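Local structure of extracellular ligand-binding receptor (Desulfitobacterium hafniense, 4Q6B) at residues A[247-261]-A[340-354]. The protein binds leucine and is probably the extracellular substrate-binding component of an ABC transporter for amino acids. Residues are numbered along the deposited sequence; the frame is centred on the assembly and turned at random.
Sequences MTAEGLLVGSFFNPQ and LVVLKKMKDGRFEYL
Val-254 and Lys-344 form a hydrogen-bonded antiparallel pair, Val-254 N reaching Lys-344 O at 2.7 Å, and Ser-256 with Val-342 repeats the pattern. These bonds add strand 341-347, and through its hairpin strand 350-353, to the edge of an otherwise parallel sheet in one lobe of the periplasmic-binding-protein fold.

The polar side chains work mainly at the ends. The fully stretched chain of Lys-344 carries NZ to two successive carbonyls: Phe-258 O at 3.0 Å, in its carbonyl plane, and Phe-257 O, approached from above that plane. The same ammonium forms a salt bridge with Asp-234, which also accepts a hydrogen bond from Ser-256 OG. At the far end a turn at the last torsion of Lys-345 (chi4 66°) sets NZ 2.8 Å from Gly-251 O, while Glu-250 OE1 uses its syn lone pair to accept Asp-348 N in the hairpin turn.

The Tyr-353 ring is the platform for the turn at Asn-259 to Gln-261. Pro-260 CD makes a CH-pi contact 3.8 Å from the centroid of the Tyr-353 ring, and Asn-259 OD1 lies over the same face, 3.4 Å from Tyr-353 CG; Gln-261 OE1 meets the ring edge. That Asn-259 oxygen also accepts Gln-261 N, closing an Asx turn. With an alanine here instead of Tyr-353, Pro-260 and the Asn-259 amide are likely to lose the ring face they rest on, opening a gap beside the turn.

Among nonpolar contacts, Val-254 CG2 packs 3.8 Å from Phe-351 CZ, and Met-346 CG lies 4.2 Å from Leu-252 CB.

The chemistry implies a division of labour: backbone bonds set the register, whereas one buried lysine, its charge probably balanced by Asp-234, and one aromatic face fix the chain as it leaves strand 253-257.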
loop_
_atom_site.group_PDB
_atom_site.type_symbol
_atom_site.label_atom_id
_atom_site.label_comp_id
_atom_site.label_asym_id
_atom_site.label_seq_id
_atom_site.Cartn_x
_atom_site.Cartn_y
_atom_site.Cartn_z
HETATM N N MSE A 247 -20.362 -5.190 -12.337
HETATM C CA MSE A 247 -20.315 -4.638 -10.985
HETATM C C MSE A 247 -20.817 -5.622 -9.927
HETATM O O MSE A 247 -21.720 -5.334 -9.135
HETATM C CB MSE A 247 -21.029 -3.284 -10.897
HETATM C CG MSE A 247 -20.286 -2.327 -10.009
HETATM SE SE MSE A 247 -18.618 -3.171 -9.456
HETATM C CE MSE A 247 -17.427 -2.724 -10.963
ATOM N N THR A 248 -20.195 -6.792 -9.952
ATOM C CA THR A 248 -20.374 -7.846 -8.970
ATOM C C THR A 248 -19.941 -7.377 -7.573
ATOM O O THR A 248 -20.419 -7.901 -6.562
ATOM C CB THR A 248 -19.571 -9.112 -9.432
ATOM O OG1 THR A 248 -20.434 -10.012 -10.140
ATOM C CG2 THR A 248 -18.916 -9.844 -8.272
ATOM N N ALA A 249 -19.077 -6.359 -7.520
ATOM C CA ALA A 249 -18.448 -5.925 -6.264
ATOM C C ALA A 249 -19.268 -4.976 -5.385
ATOM O O ALA A 249 -18.725 -4.409 -4.419
ATOM C CB ALA A 249 -17.091 -5.297 -6.538
ATOM N N GLU A 250 -20.542 -4.786 -5.713
ATOM C CA GLU A 250 -21.406 -3.903 -4.923
ATOM C C GLU A 250 -21.343 -4.258 -3.429
ATOM O O GLU A 250 -21.623 -5.402 -3.032
ATOM C CB GLU A 250 -22.857 -3.988 -5.442
ATOM C CG GLU A 250 -23.833 -2.933 -4.879
ATOM C CD GLU A 250 -23.523 -1.518 -5.375
ATOM O OE1 GLU A 250 -22.779 -1.383 -6.375
ATOM O OE2 GLU A 250 -24.006 -0.540 -4.761
ATOM N N GLY A 251 -20.943 -3.282 -2.622
ATOM C CA GLY A 251 -20.909 -3.439 -1.182
ATOM C C GLY A 251 -19.592 -3.962 -0.640
ATOM O O GLY A 251 -19.412 -3.998 0.582
ATOM N N LEU A 252 -18.664 -4.344 -1.523
ATOM C CA LEU A 252 -17.304 -4.700 -1.073
ATOM C C LEU A 252 -16.628 -3.613 -0.236
ATOM O O LEU A 252 -16.569 -2.450 -0.646
ATOM C CB LEU A 252 -16.428 -5.062 -2.268
ATOM C CG LEU A 252 -14.962 -5.422 -1.962
ATOM C CD1 LEU A 252 -14.852 -6.786 -1.304
ATOM C CD2 LEU A 252 -14.106 -5.383 -3.254
ATOM N N LEU A 253 -16.124 -3.982 0.942
ATOM C CA LEU A 253 -15.381 -3.047 1.767
ATOM C C LEU A 253 -13.888 -3.311 1.597
ATOM O O LEU A 253 -13.450 -4.462 1.725
ATOM C CB LEU A 253 -15.778 -3.186 3.247
ATOM C CG LEU A 253 -15.071 -2.214 4.206
ATOM C CD1 LEU A 253 -15.547 -0.762 3.991
ATOM C CD2 LEU A 253 -15.326 -2.660 5.676
ATOM N N VAL A 254 -13.128 -2.250 1.334
ATOM C CA VAL A 254 -11.704 -2.351 1.091
ATOM C C VAL A 254 -10.903 -1.500 2.076
ATOM O O VAL A 254 -11.178 -0.340 2.252
ATOM C CB VAL A 254 -11.385 -1.911 -0.348
ATOM C CG1 VAL A 254 -9.888 -1.870 -0.588
ATOM C CG2 VAL A 254 -12.079 -2.840 -1.338
ATOM N N GLY A 255 -9.913 -2.107 2.705
ATOM C CA GLY A 255 -9.039 -1.376 3.586
ATOM C C GLY A 255 -7.841 -0.937 2.770
ATOM O O GLY A 255 -7.121 -1.737 2.231
ATOM N N SER A 256 -7.638 0.365 2.709
ATOM C CA SER A 256 -6.691 0.944 1.787
ATOM C C SER A 256 -6.197 2.242 2.361
ATOM O O SER A 256 -6.154 2.392 3.555
ATOM C CB SER A 256 -7.314 1.162 0.417
ATOM O OG SER A 256 -6.317 1.457 -0.526
ATOM N N PHE A 257 -5.744 3.121 1.486
ATOM C CA PHE A 257 -5.254 4.435 1.858
ATOM C C PHE A 257 -5.545 5.456 0.747
ATOM O O PHE A 257 -5.852 5.094 -0.371
ATOM C CB PHE A 257 -3.762 4.373 2.171
ATOM C CG PHE A 257 -2.953 3.806 1.057
ATOM C CD1 PHE A 257 -2.605 2.483 1.047
ATOM C CD2 PHE A 257 -2.564 4.602 0.002
ATOM C CE1 PHE A 257 -1.879 1.953 0.002
ATOM C CE2 PHE A 257 -1.845 4.081 -1.036
ATOM C CZ PHE A 257 -1.498 2.758 -1.035
ATOM N N PHE A 258 -5.485 6.730 1.109
ATOM C CA PHE A 258 -5.800 7.863 0.250
ATOM C C PHE A 258 -7.300 8.105 0.130
ATOM O O PHE A 258 -8.024 7.297 -0.406
ATOM C CB PHE A 258 -5.151 7.831 -1.140
ATOM C CG PHE A 258 -5.454 9.057 -1.960
ATOM C CD1 PHE A 258 -5.139 10.311 -1.479
ATOM C CD2 PHE A 258 -6.083 8.960 -3.180
ATOM C CE1 PHE A 258 -5.433 11.445 -2.202
ATOM C CE2 PHE A 258 -6.366 10.081 -3.915
ATOM C CZ PHE A 258 -6.042 11.326 -3.424
ATOM N N ASN A 259 -7.737 9.240 0.641
ATOM C CA ASN A 259 -9.140 9.655 0.495
ATOM C C ASN A 259 -9.162 10.949 -0.302
ATOM O O ASN A 259 -8.767 12.002 0.217
ATOM C CB ASN A 259 -9.734 9.883 1.869
ATOM C CG ASN A 259 -11.190 10.317 1.801
ATOM O OD1 ASN A 259 -11.725 10.582 0.704
ATOM N ND2 ASN A 259 -11.841 10.384 2.959
ATOM N N PRO A 260 -9.617 10.903 -1.563
ATOM C CA PRO A 260 -9.609 12.118 -2.377
ATOM C C PRO A 260 -10.681 13.113 -1.977
ATOM O O PRO A 260 -10.706 14.219 -2.521
ATOM C CB PRO A 260 -9.878 11.600 -3.791
ATOM C CG PRO A 260 -10.600 10.292 -3.586
ATOM C CD PRO A 260 -10.136 9.721 -2.287
ATOM N N GLN A 261 -11.581 12.693 -1.090
ATOM C CA GLN A 261 -12.624 13.558 -0.540
ATOM C C GLN A 261 -12.245 14.090 0.847
ATOM O O GLN A 261 -13.097 14.692 1.516
ATOM C CB GLN A 261 -13.995 12.842 -0.480
ATOM C CG GLN A 261 -14.485 12.414 -1.837
ATOM C CD GLN A 261 -15.863 11.741 -1.814
ATOM O OE1 GLN A 261 -16.439 11.452 -0.741
ATOM N NE2 GLN A 261 -16.386 11.488 -2.990
ATOM N N LEU A 340 -3.232 6.716 8.377
ATOM C CA LEU A 340 -3.349 6.771 6.921
ATOM C C LEU A 340 -4.367 5.767 6.356
ATOM O O LEU A 340 -4.625 5.799 5.156
ATOM C CB LEU A 340 -2.006 6.438 6.277
ATOM C CG LEU A 340 -0.976 7.487 6.672
ATOM C CD1 LEU A 340 0.412 6.925 6.424
ATOM C CD2 LEU A 340 -1.214 8.779 5.855
ATOM N N VAL A 341 -4.938 4.892 7.179
ATOM C CA VAL A 341 -5.866 3.908 6.624
ATOM C C VAL A 341 -7.181 4.597 6.214
ATOM O O VAL A 341 -7.769 5.407 6.989
ATOM C CB VAL A 341 -6.172 2.797 7.625
ATOM C CG1 VAL A 341 -7.383 1.904 7.132
ATOM C CG2 VAL A 341 -4.911 1.944 7.849
ATOM N N VAL A 342 -7.682 4.242 5.012
ATOM C CA VAL A 342 -8.973 4.766 4.537
ATOM C C VAL A 342 -9.828 3.569 4.139
ATOM O O VAL A 342 -9.367 2.706 3.364
ATOM C CB VAL A 342 -8.724 5.659 3.302
ATOM C CG1 VAL A 342 -10.057 6.135 2.638
ATOM C CG2 VAL A 342 -7.872 6.877 3.669
ATOM N N LEU A 343 -11.012 3.463 4.711
ATOM C CA LEU A 343 -11.931 2.372 4.365
ATOM C C LEU A 343 -12.819 2.842 3.208
ATOM O O LEU A 343 -13.357 3.969 3.203
ATOM C CB LEU A 343 -12.773 1.965 5.563
ATOM C CG LEU A 343 -11.978 1.546 6.806
ATOM C CD1 LEU A 343 -12.909 0.888 7.835
ATOM C CD2 LEU A 343 -10.903 0.568 6.438
ATOM N N LYS A 344 -12.964 1.970 2.218
ATOM C CA LYS A 344 -13.621 2.340 0.957
ATOM C C LYS A 344 -14.646 1.295 0.643
ATOM O O LYS A 344 -14.320 0.121 0.677
ATOM C CB LYS A 344 -12.563 2.335 -0.154
ATOM C CG LYS A 344 -11.389 3.284 0.123
ATOM C CD LYS A 344 -10.499 3.498 -1.086
ATOM C CE LYS A 344 -9.332 4.400 -0.675
ATOM N NZ LYS A 344 -8.409 4.667 -1.791
ATOM N N LYS A 345 -15.879 1.701 0.351
ATOM C CA LYS A 345 -16.964 0.763 0.069
ATOM C C LYS A 345 -17.503 0.987 -1.353
ATOM O O LYS A 345 -17.840 2.118 -1.734
ATOM C CB LYS A 345 -18.075 0.904 1.103
ATOM C CG LYS A 345 -19.121 -0.216 1.080
ATOM C CD LYS A 345 -20.037 -0.064 2.274
ATOM C CE LYS A 345 -21.007 -1.217 2.405
ATOM N NZ LYS A 345 -20.291 -2.483 2.719
HETATM N N MSE A 346 -17.589 -0.097 -2.129
HETATM C CA MSE A 346 -18.126 -0.051 -3.490
HETATM C C MSE A 346 -19.619 0.231 -3.513
HETATM O O MSE A 346 -20.434 -0.505 -2.943
HETATM C CB MSE A 346 -17.845 -1.366 -4.230
HETATM C CG MSE A 346 -16.395 -1.565 -4.609
HETATM SE SE MSE A 346 -15.839 -0.390 -6.084
HETATM C CE MSE A 346 -17.021 -1.088 -7.385
ATOM N N LYS A 347 -19.980 1.345 -4.148
ATOM C CA LYS A 347 -21.377 1.657 -4.414
ATOM C C LYS A 347 -21.475 2.161 -5.852
ATOM O O LYS A 347 -20.877 3.184 -6.210
ATOM C CB LYS A 347 -21.950 2.677 -3.422
ATOM C CG LYS A 347 -23.469 2.778 -3.485
ATOM C CD LYS A 347 -24.031 3.681 -2.381
ATOM C CE LYS A 347 -24.447 5.063 -2.909
ATOM N NZ LYS A 347 -24.328 6.122 -1.854
ATOM N N ASP A 348 -22.200 1.400 -6.671
ATOM C CA ASP A 348 -22.366 1.705 -8.084
ATOM C C ASP A 348 -21.033 1.916 -8.802
ATOM O O ASP A 348 -20.817 2.941 -9.446
ATOM C CB ASP A 348 -23.286 2.912 -8.242
ATOM C CG ASP A 348 -24.617 2.716 -7.530
ATOM O OD1 ASP A 348 -25.171 1.589 -7.592
ATOM O OD2 ASP A 348 -25.105 3.683 -6.902
ATOM N N GLY A 349 -20.130 0.945 -8.678
ATOM C CA GLY A 349 -18.867 0.998 -9.389
ATOM C C GLY A 349 -17.909 2.050 -8.869
ATOM O O GLY A 349 -16.818 2.243 -9.418
ATOM N N ARG A 350 -18.300 2.736 -7.801
ATOM C CA ARG A 350 -17.438 3.772 -7.242
ATOM C C ARG A 350 -17.212 3.503 -5.758
ATOM O O ARG A 350 -18.125 3.017 -5.084
ATOM C CB ARG A 350 -18.086 5.157 -7.440
ATOM C CG ARG A 350 -18.489 5.458 -8.901
ATOM C CD ARG A 350 -19.077 6.866 -9.094
ATOM N NE ARG A 350 -19.658 7.067 -10.427
ATOM C CZ ARG A 350 -20.842 6.590 -10.802
ATOM N NH1 ARG A 350 -21.551 5.863 -9.949
ATOM N NH2 ARG A 350 -21.325 6.822 -12.026
ATOM N N PHE A 351 -16.028 3.843 -5.257
ATOM C CA PHE A 351 -15.772 3.799 -3.819
ATOM C C PHE A 351 -16.424 5.011 -3.146
ATOM O O PHE A 351 -16.284 6.152 -3.617
ATOM C CB PHE A 351 -14.274 3.795 -3.508
ATOM C CG PHE A 351 -13.610 2.447 -3.648
ATOM C CD1 PHE A 351 -14.242 1.294 -3.199
ATOM C CD2 PHE A 351 -12.329 2.342 -4.199
ATOM C CE1 PHE A 351 -13.632 0.051 -3.317
ATOM C CE2 PHE A 351 -11.704 1.096 -4.322
ATOM C CZ PHE A 351 -12.361 -0.049 -3.881
ATOM N N GLU A 352 -17.173 4.756 -2.077
ATOM C CA GLU A 352 -17.516 5.810 -1.128
ATOM C C GLU A 352 -16.559 5.732 0.060
ATOM O O GLU A 352 -15.973 4.675 0.359
ATOM C CB GLU A 352 -18.963 5.720 -0.682
ATOM C CG GLU A 352 -19.243 4.766 0.462
ATOM C CD GLU A 352 -20.695 4.890 0.965
ATOM O OE1 GLU A 352 -21.539 4.021 0.622
ATOM O OE2 GLU A 352 -20.992 5.861 1.707
ATOM N N TYR A 353 -16.367 6.850 0.735
ATOM C CA TYR A 353 -15.273 6.911 1.700
ATOM C C TYR A 353 -15.803 7.030 3.104
ATOM O O TYR A 353 -16.479 8.003 3.442
ATOM C CB TYR A 353 -14.311 8.068 1.364
ATOM C CG TYR A 353 -13.707 7.885 0.018
ATOM C CD1 TYR A 353 -12.628 7.045 -0.146
ATOM C CD2 TYR A 353 -14.274 8.474 -1.109
ATOM C CE1 TYR A 353 -12.084 6.827 -1.375
ATOM C CE2 TYR A 353 -13.723 8.275 -2.368
ATOM C CZ TYR A 353 -12.658 7.423 -2.489
ATOM O OH TYR A 353 -12.103 7.197 -3.715
ATOM N N LEU A 354 -15.519 6.020 3.920
ATOM C CA LEU A 354 -16.045 5.990 5.280
ATOM C C LEU A 354 -15.198 6.825 6.249
ATOM O O LEU A 354 -15.735 7.684 6.962
ATOM C CB LEU A 354 -16.192 4.552 5.775
ATOM C CG LEU A 354 -16.862 3.596 4.783
ATOM C CD1 LEU A 354 -17.009 2.236 5.400
ATOM C CD2 LEU A 354 -18.221 4.108 4.340
HETATM O O HOH W 1 -4.207 7.787 3.325
HETATM O O HOH W 2 -14.772 10.878 3.584
HETATM O O HOH W 3 -17.898 9.158 0.021
#